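DNA mismatch repair protein MutL (Aquifex aeolicus, PDB 6LZI) binds ADP with its N-terminal Bergerat-fold (GHKL) ATPase domain and probably couples ATP binding and hydrolysis to DNA mismatch repair. Local coordinates at residues 96-100 and 141-146; 169-174 and 236-241. All blocks are in the same frame, centred on the assembly; numbering follows the deposited sequence.

Contact 1: residues 96-100 and 141-146; sequences SSVSK and DLFFNL
This is a loop-to-loop contact in the Bergerat-fold ATPase domain. Residues 96-100 join helix 91-96 to strand 100-106, and residues 141-146 join strand 134-140 to helix 147-151. It pins together the connections flanking these two strands, which are antiparallel neighbours in the sheet. The Ser97 side chain is about 11 Å from the bound ADP, so the nucleotide pocket lies apart. Two overlapping beta turns shape the second loop: type II from Asp141 to Phe144, then type I from Phe143 to Leu146. The CA atoms of Val98 and Phe143 are 5.0 Å apart, and those of Ser99 and Leu142 4.6 Å. The main link is a backbone hydrogen bond, Phe143 N to Val98 O, 2.7 Å. Asn145, with chi1 p, adds a weak one from ND2 to Ser97 O, 2.9 Å. Val98 fills the gap: CG1 is 3.6 Å from Leu142 CD1, CG2 3.8 Å from both Phe143 CD1 and Leu146 CD1. Phe144, also p at chi1, takes Lys100 NZ over its ring face, 3.4 Å from the centroid (cation-pi). Arg150 NH1 of helix 147-151 hydrogen-bonds to Leu142 O and Ser99 OG to Ile95 O of helix 91-96; Phe144 touches Glu119 of strand 113-119.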
loop_
_atom_site.group_PDB
_atom_site.type_symbol
_atom_site.label_atom_id
_atom_site.label_comp_id
_atom_site.label_asym_id
_atom_site.label_seq_id
_atom_site.Cartn_x
_atom_site.Cartn_y
_atom_site.Cartn_z
ATOM N N SER A 96 3.670 1.930 17.477
ATOM C CA SER A 96 4.870 1.974 18.333
ATOM C C SER A 96 4.639 1.310 19.675
ATOM O O SER A 96 5.595 0.886 20.342
ATOM C CB SER A 96 5.266 3.419 18.540
ATOM O OG SER A 96 4.285 4.099 19.360
ATOM N N SER A 97 3.383 1.164 20.066
ATOM C CA SER A 97 3.162 0.590 21.381
ATOM C C SER A 97 3.200 -0.938 21.383
ATOM O O SER A 97 3.006 -1.574 22.445
ATOM C CB SER A 97 1.844 1.141 21.912
ATOM O OG SER A 97 0.751 0.696 21.175
ATOM N N VAL A 98 3.500 -1.545 20.247
ATOM C CA VAL A 98 3.328 -2.973 20.028
ATOM C C VAL A 98 4.558 -3.436 19.247
ATOM O O VAL A 98 4.561 -4.469 18.602
ATOM C CB VAL A 98 1.931 -3.133 19.379
ATOM C CG1 VAL A 98 1.833 -3.155 17.856
ATOM C CG2 VAL A 98 0.923 -3.805 20.225
ATOM N N SER A 99 5.617 -2.621 19.273
ATOM C CA SER A 99 6.819 -2.906 18.537
ATOM C C SER A 99 7.979 -2.148 19.150
ATOM O O SER A 99 7.815 -1.289 20.029
ATOM C CB SER A 99 6.748 -2.506 17.039
ATOM O OG SER A 99 6.591 -1.110 16.874
ATOM N N LYS A 100 9.129 -2.484 18.633
ATOM C CA LYS A 100 10.389 -1.740 18.764
ATOM C C LYS A 100 10.505 -0.851 17.528
ATOM O O LYS A 100 10.801 -1.320 16.422
ATOM C CB LYS A 100 11.578 -2.689 18.891
ATOM C CG LYS A 100 11.701 -3.558 20.215
ATOM C CD LYS A 100 12.575 -4.802 19.976
ATOM C CE LYS A 100 13.050 -5.519 21.257
ATOM N NZ LYS A 100 12.080 -5.369 22.363
ATOM N N ASP A 141 10.041 -6.570 15.593
ATOM C CA ASP A 141 9.587 -7.505 16.613
ATOM C C ASP A 141 8.140 -7.235 17.011
ATOM O O ASP A 141 7.817 -7.067 18.196
ATOM C CB ASP A 141 10.487 -7.422 17.824
ATOM C CG ASP A 141 11.863 -7.978 17.537
ATOM O OD1 ASP A 141 12.059 -8.554 16.435
ATOM O OD2 ASP A 141 12.730 -7.861 18.423
ATOM N N LEU A 142 7.283 -7.226 15.990
ATOM C CA LEU A 142 5.906 -6.792 16.187
ATOM C C LEU A 142 5.295 -7.740 17.196
ATOM O O LEU A 142 5.542 -8.959 17.135
ATOM C CB LEU A 142 5.166 -6.809 14.850
ATOM C CG LEU A 142 3.676 -6.421 14.801
ATOM C CD1 LEU A 142 3.601 -4.943 15.220
ATOM C CD2 LEU A 142 3.060 -6.676 13.422
ATOM N N PHE A 143 4.527 -7.167 18.152
ATOM C CA PHE A 143 3.878 -7.890 19.291
ATOM C C PHE A 143 4.880 -8.646 20.183
ATOM O O PHE A 143 4.533 -9.653 20.812
ATOM C CB PHE A 143 2.797 -8.852 18.773
ATOM C CG PHE A 143 1.778 -8.194 17.881
ATOM C CD1 PHE A 143 1.035 -7.100 18.382
ATOM C CD2 PHE A 143 1.540 -8.688 16.605
ATOM C CE1 PHE A 143 0.069 -6.494 17.562
ATOM C CE2 PHE A 143 0.561 -8.073 15.778
ATOM C CZ PHE A 143 -0.145 -6.951 16.310
ATOM N N PHE A 144 6.141 -8.183 20.278
ATOM C CA PHE A 144 7.069 -8.851 21.216
ATOM C C PHE A 144 6.573 -8.798 22.658
ATOM O O PHE A 144 6.866 -9.708 23.480
ATOM C CB PHE A 144 8.438 -8.189 21.113
ATOM C CG PHE A 144 8.529 -6.916 21.858
ATOM C CD1 PHE A 144 8.132 -5.749 21.249
ATOM C CD2 PHE A 144 9.096 -6.848 23.131
ATOM C CE1 PHE A 144 8.225 -4.537 21.907
ATOM C CE2 PHE A 144 9.211 -5.645 23.799
ATOM C CZ PHE A 144 8.777 -4.462 23.179
ATOM N N ASN A 145 5.844 -7.721 23.005
ATOM C CA ASN A 145 5.189 -7.480 24.272
ATOM C C ASN A 145 3.865 -8.239 24.436
ATOM O O ASN A 145 3.334 -8.239 25.558
ATOM C CB ASN A 145 4.948 -5.947 24.460
ATOM C CG ASN A 145 4.045 -5.302 23.335
ATOM O OD1 ASN A 145 4.143 -5.694 22.172
ATOM N ND2 ASN A 145 3.242 -4.215 23.688
ATOM N N LEU A 146 3.371 -8.911 23.386
ATOM C CA LEU A 146 2.145 -9.735 23.446
ATOM C C LEU A 146 2.433 -11.114 22.866
ATOM O O LEU A 146 2.070 -11.403 21.724
ATOM C CB LEU A 146 0.992 -9.091 22.664
ATOM C CG LEU A 146 0.751 -7.646 23.128
ATOM C CD1 LEU A 146 -0.226 -6.860 22.225
ATOM C CD2 LEU A 146 0.195 -7.836 24.511
#

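Contact 2: residues 169-174 and 236-241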
loop_
_atom_site.group_PDB
_atom_site.type_symbol
_atom_site.label_atom_id
_atom_site.label_comp_id
_atom_site.label_asym_id
_atom_site.label_seq_id
_atom_site.Cartn_x
_atom_site.Cartn_y
_atom_site.Cartn_z
ATOM N N GLU A 169 -2.209 -3.257 -4.524
ATOM C CA GLU A 169 -3.447 -2.480 -4.461
ATOM C C GLU A 169 -3.175 -0.990 -4.430
ATOM O O GLU A 169 -3.841 -0.211 -5.123
ATOM C CB GLU A 169 -4.210 -2.941 -3.241
ATOM C CG GLU A 169 -5.422 -2.181 -2.808
ATOM C CD GLU A 169 -6.065 -2.929 -1.641
ATOM O OE1 GLU A 169 -5.875 -2.481 -0.483
ATOM O OE2 GLU A 169 -6.697 -3.983 -1.898
ATOM N N TYR A 170 -2.201 -0.568 -3.633
ATOM C CA TYR A 170 -1.771 0.830 -3.672
ATOM C C TYR A 170 -1.130 1.191 -5.023
ATOM O O TYR A 170 -1.281 2.313 -5.542
ATOM C CB TYR A 170 -0.717 1.054 -2.589
ATOM C CG TYR A 170 -1.270 1.240 -1.218
ATOM C CD1 TYR A 170 -1.975 2.338 -0.920
ATOM C CD2 TYR A 170 -0.993 0.332 -0.195
ATOM C CE1 TYR A 170 -2.452 2.561 0.328
ATOM C CE2 TYR A 170 -1.474 0.545 1.105
ATOM C CZ TYR A 170 -2.222 1.672 1.328
ATOM O OH TYR A 170 -2.694 1.999 2.586
ATOM N N ALA A 171 -0.374 0.273 -5.596
ATOM C CA ALA A 171 0.188 0.653 -6.879
ATOM C C ALA A 171 -0.889 0.820 -7.950
ATOM O O ALA A 171 -0.729 1.652 -8.870
ATOM C CB ALA A 171 1.175 -0.367 -7.436
ATOM N N LEU A 172 -1.961 0.044 -7.851
ATOM C CA LEU A 172 -3.002 0.184 -8.864
ATOM C C LEU A 172 -3.760 1.508 -8.810
ATOM O O LEU A 172 -4.365 1.876 -9.837
ATOM C CB LEU A 172 -3.970 -0.988 -8.764
ATOM C CG LEU A 172 -3.389 -2.324 -9.327
ATOM C CD1 LEU A 172 -4.184 -3.582 -8.834
ATOM C CD2 LEU A 172 -3.241 -2.384 -10.844
ATOM N N THR A 173 -3.773 2.229 -7.683
ATOM C CA THR A 173 -4.443 3.521 -7.631
ATOM C C THR A 173 -3.479 4.680 -7.565
ATOM O O THR A 173 -3.907 5.811 -7.384
ATOM C CB THR A 173 -5.371 3.596 -6.428
ATOM O OG1 THR A 173 -4.682 3.188 -5.236
ATOM C CG2 THR A 173 -6.498 2.627 -6.696
ATOM N N ASN A 174 -2.192 4.406 -7.656
ATOM C CA ASN A 174 -1.194 5.450 -7.568
ATOM C C ASN A 174 -0.177 5.281 -8.665
ATOM O O ASN A 174 0.982 4.962 -8.391
ATOM C CB ASN A 174 -0.533 5.393 -6.193
ATOM C CG ASN A 174 -1.461 5.868 -5.104
ATOM O OD1 ASN A 174 -1.630 7.077 -4.921
ATOM N ND2 ASN A 174 -2.104 4.906 -4.384
ATOM N N PHE A 236 -12.200 -0.731 -7.581
ATOM C CA PHE A 236 -11.821 0.474 -6.859
ATOM C C PHE A 236 -12.968 1.440 -7.049
ATOM O O PHE A 236 -13.287 1.791 -8.187
ATOM C CB PHE A 236 -10.506 1.067 -7.391
ATOM C CG PHE A 236 -9.345 0.118 -7.295
ATOM C CD1 PHE A 236 -8.617 0.006 -6.113
ATOM C CD2 PHE A 236 -9.010 -0.686 -8.365
ATOM C CE1 PHE A 236 -7.571 -0.893 -5.984
ATOM C CE2 PHE A 236 -7.920 -1.617 -8.255
ATOM C CZ PHE A 236 -7.201 -1.688 -7.078
ATOM N N ILE A 237 -13.625 1.816 -5.950
ATOM C CA ILE A 237 -14.697 2.804 -6.003
ATOM C C ILE A 237 -14.163 4.099 -5.405
ATOM O O ILE A 237 -13.805 4.149 -4.221
ATOM C CB ILE A 237 -15.969 2.309 -5.308
ATOM C CG1 ILE A 237 -16.443 1.013 -5.995
ATOM C CG2 ILE A 237 -17.048 3.353 -5.442
ATOM C CD1 ILE A 237 -17.914 0.666 -5.813
ATOM N N ASN A 238 -14.110 5.132 -6.238
ATOM C CA ASN A 238 -13.571 6.444 -5.897
ATOM C C ASN A 238 -12.213 6.274 -5.231
ATOM O O ASN A 238 -11.985 6.671 -4.087
ATOM C CB ASN A 238 -14.537 7.244 -5.015
ATOM C CG ASN A 238 -15.929 7.304 -5.588
ATOM O OD1 ASN A 238 -16.229 6.648 -6.584
ATOM N ND2 ASN A 238 -16.801 8.080 -4.955
ATOM N N LYS A 239 -11.339 5.581 -5.959
ATOM C CA LYS A 239 -9.931 5.386 -5.637
ATOM C C LYS A 239 -9.715 4.494 -4.414
ATOM O O LYS A 239 -8.586 4.362 -3.958
ATOM C CB LYS A 239 -9.216 6.741 -5.462
ATOM C CG LYS A 239 -7.673 6.698 -5.586
ATOM C CD LYS A 239 -7.039 8.016 -5.122
ATOM C CE LYS A 239 -5.554 7.876 -4.792
ATOM N NZ LYS A 239 -5.240 6.680 -3.925
ATOM N N ARG A 240 -10.757 3.834 -3.894
ATOM C CA ARG A 240 -10.500 2.972 -2.749
ATOM C C ARG A 240 -10.783 1.511 -3.095
ATOM O O ARG A 240 -11.739 1.227 -3.818
ATOM C CB ARG A 240 -11.366 3.379 -1.542
ATOM C CG ARG A 240 -11.306 4.848 -1.225
ATOM C CD ARG A 240 -12.382 5.242 -0.211
ATOM N NE ARG A 240 -13.033 6.503 -0.585
ATOM C CZ ARG A 240 -13.741 7.272 0.245
ATOM N NH1 ARG A 240 -13.895 6.921 1.517
ATOM N NH2 ARG A 240 -14.291 8.401 -0.197
ATOM N N PRO A 241 -10.004 0.567 -2.566
ATOM C CA PRO A 241 -10.209 -0.852 -2.918
ATOM C C PRO A 241 -11.441 -1.447 -2.229
ATOM O O PRO A 241 -11.562 -1.422 -1.004
ATOM C CB PRO A 241 -8.926 -1.525 -2.442
ATOM C CG PRO A 241 -8.074 -0.409 -1.868
ATOM C CD PRO A 241 -8.905 0.749 -1.603
#
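The C-terminal end of helix 156-173 packs here against the hairpin of strands 232-237 and 240-242. No hydrogen bond crosses between the two segments. Phe236 is the central side chain. Its CA-to-CB bond points toward the helix, and chi1 m with chi2 near -84° sets the ring beside Thr173. Thr173, with chi1 p, places CG2 over the ring face, 3.9 Å from the centroid, in a CH-pi contact. Leu172 CB lies 3.7 Å from Phe236 CZ. Tyr264 of strand 260-266 also meets this ring, with the planes at about 20°. Glu169 is extended, t at chi1 and chi2. Glu169 CD, the carboxylate carbon, lies 3.2 Å from Pro241 CG, a tight van der Waals approach. The t angles from chi1 to chi3 carry Lys239 CE to 3.7 Å from Thr173 O; chi4 (m) then sets Lys239 NZ 3.6 Å from Asn174 ND2, so the amine only lies alongside. Asn174, m at chi1, instead turns ND2 back to Tyr170 O, 3.0 Å, a hydrogen bond within its own segment. Asn238 and Lys239 have positive phi, as a type I' turn requires at its two central positions. Ile237 and Arg240 close it with paired backbone bonds. The contact is a helix end packed on a tight two-residue beta hairpin, joining the ATPase part to the C-terminal S5-like domain of the MutL N-terminal region.

Overall arrangement
The chain first passes through helix 16-29, strands 34-40 and 46-51, and helix 91-96. Contact 1 then opens at residues 96-100. Strands 100-106, 113-119, 122-129 and 134-140 follow before residues 141-146 close the loop. Helix 147-151 and the long helix 156-173 carry the chain to contact 2. This contact opens at 169-174 and closes at 236-241, after strands 178-183 and 186-191, helix 196-204, and then strands 209-213, 219-225 and 232-237. The two contacts are in series and do not touch: their centres are about 29 Å apart. Contact 1 ties the loop before strand 100-106 to the loop after its neighbour 134-140 in the ATPase sheet. Contact 2 joins the ATPase part to the five-stranded sheet.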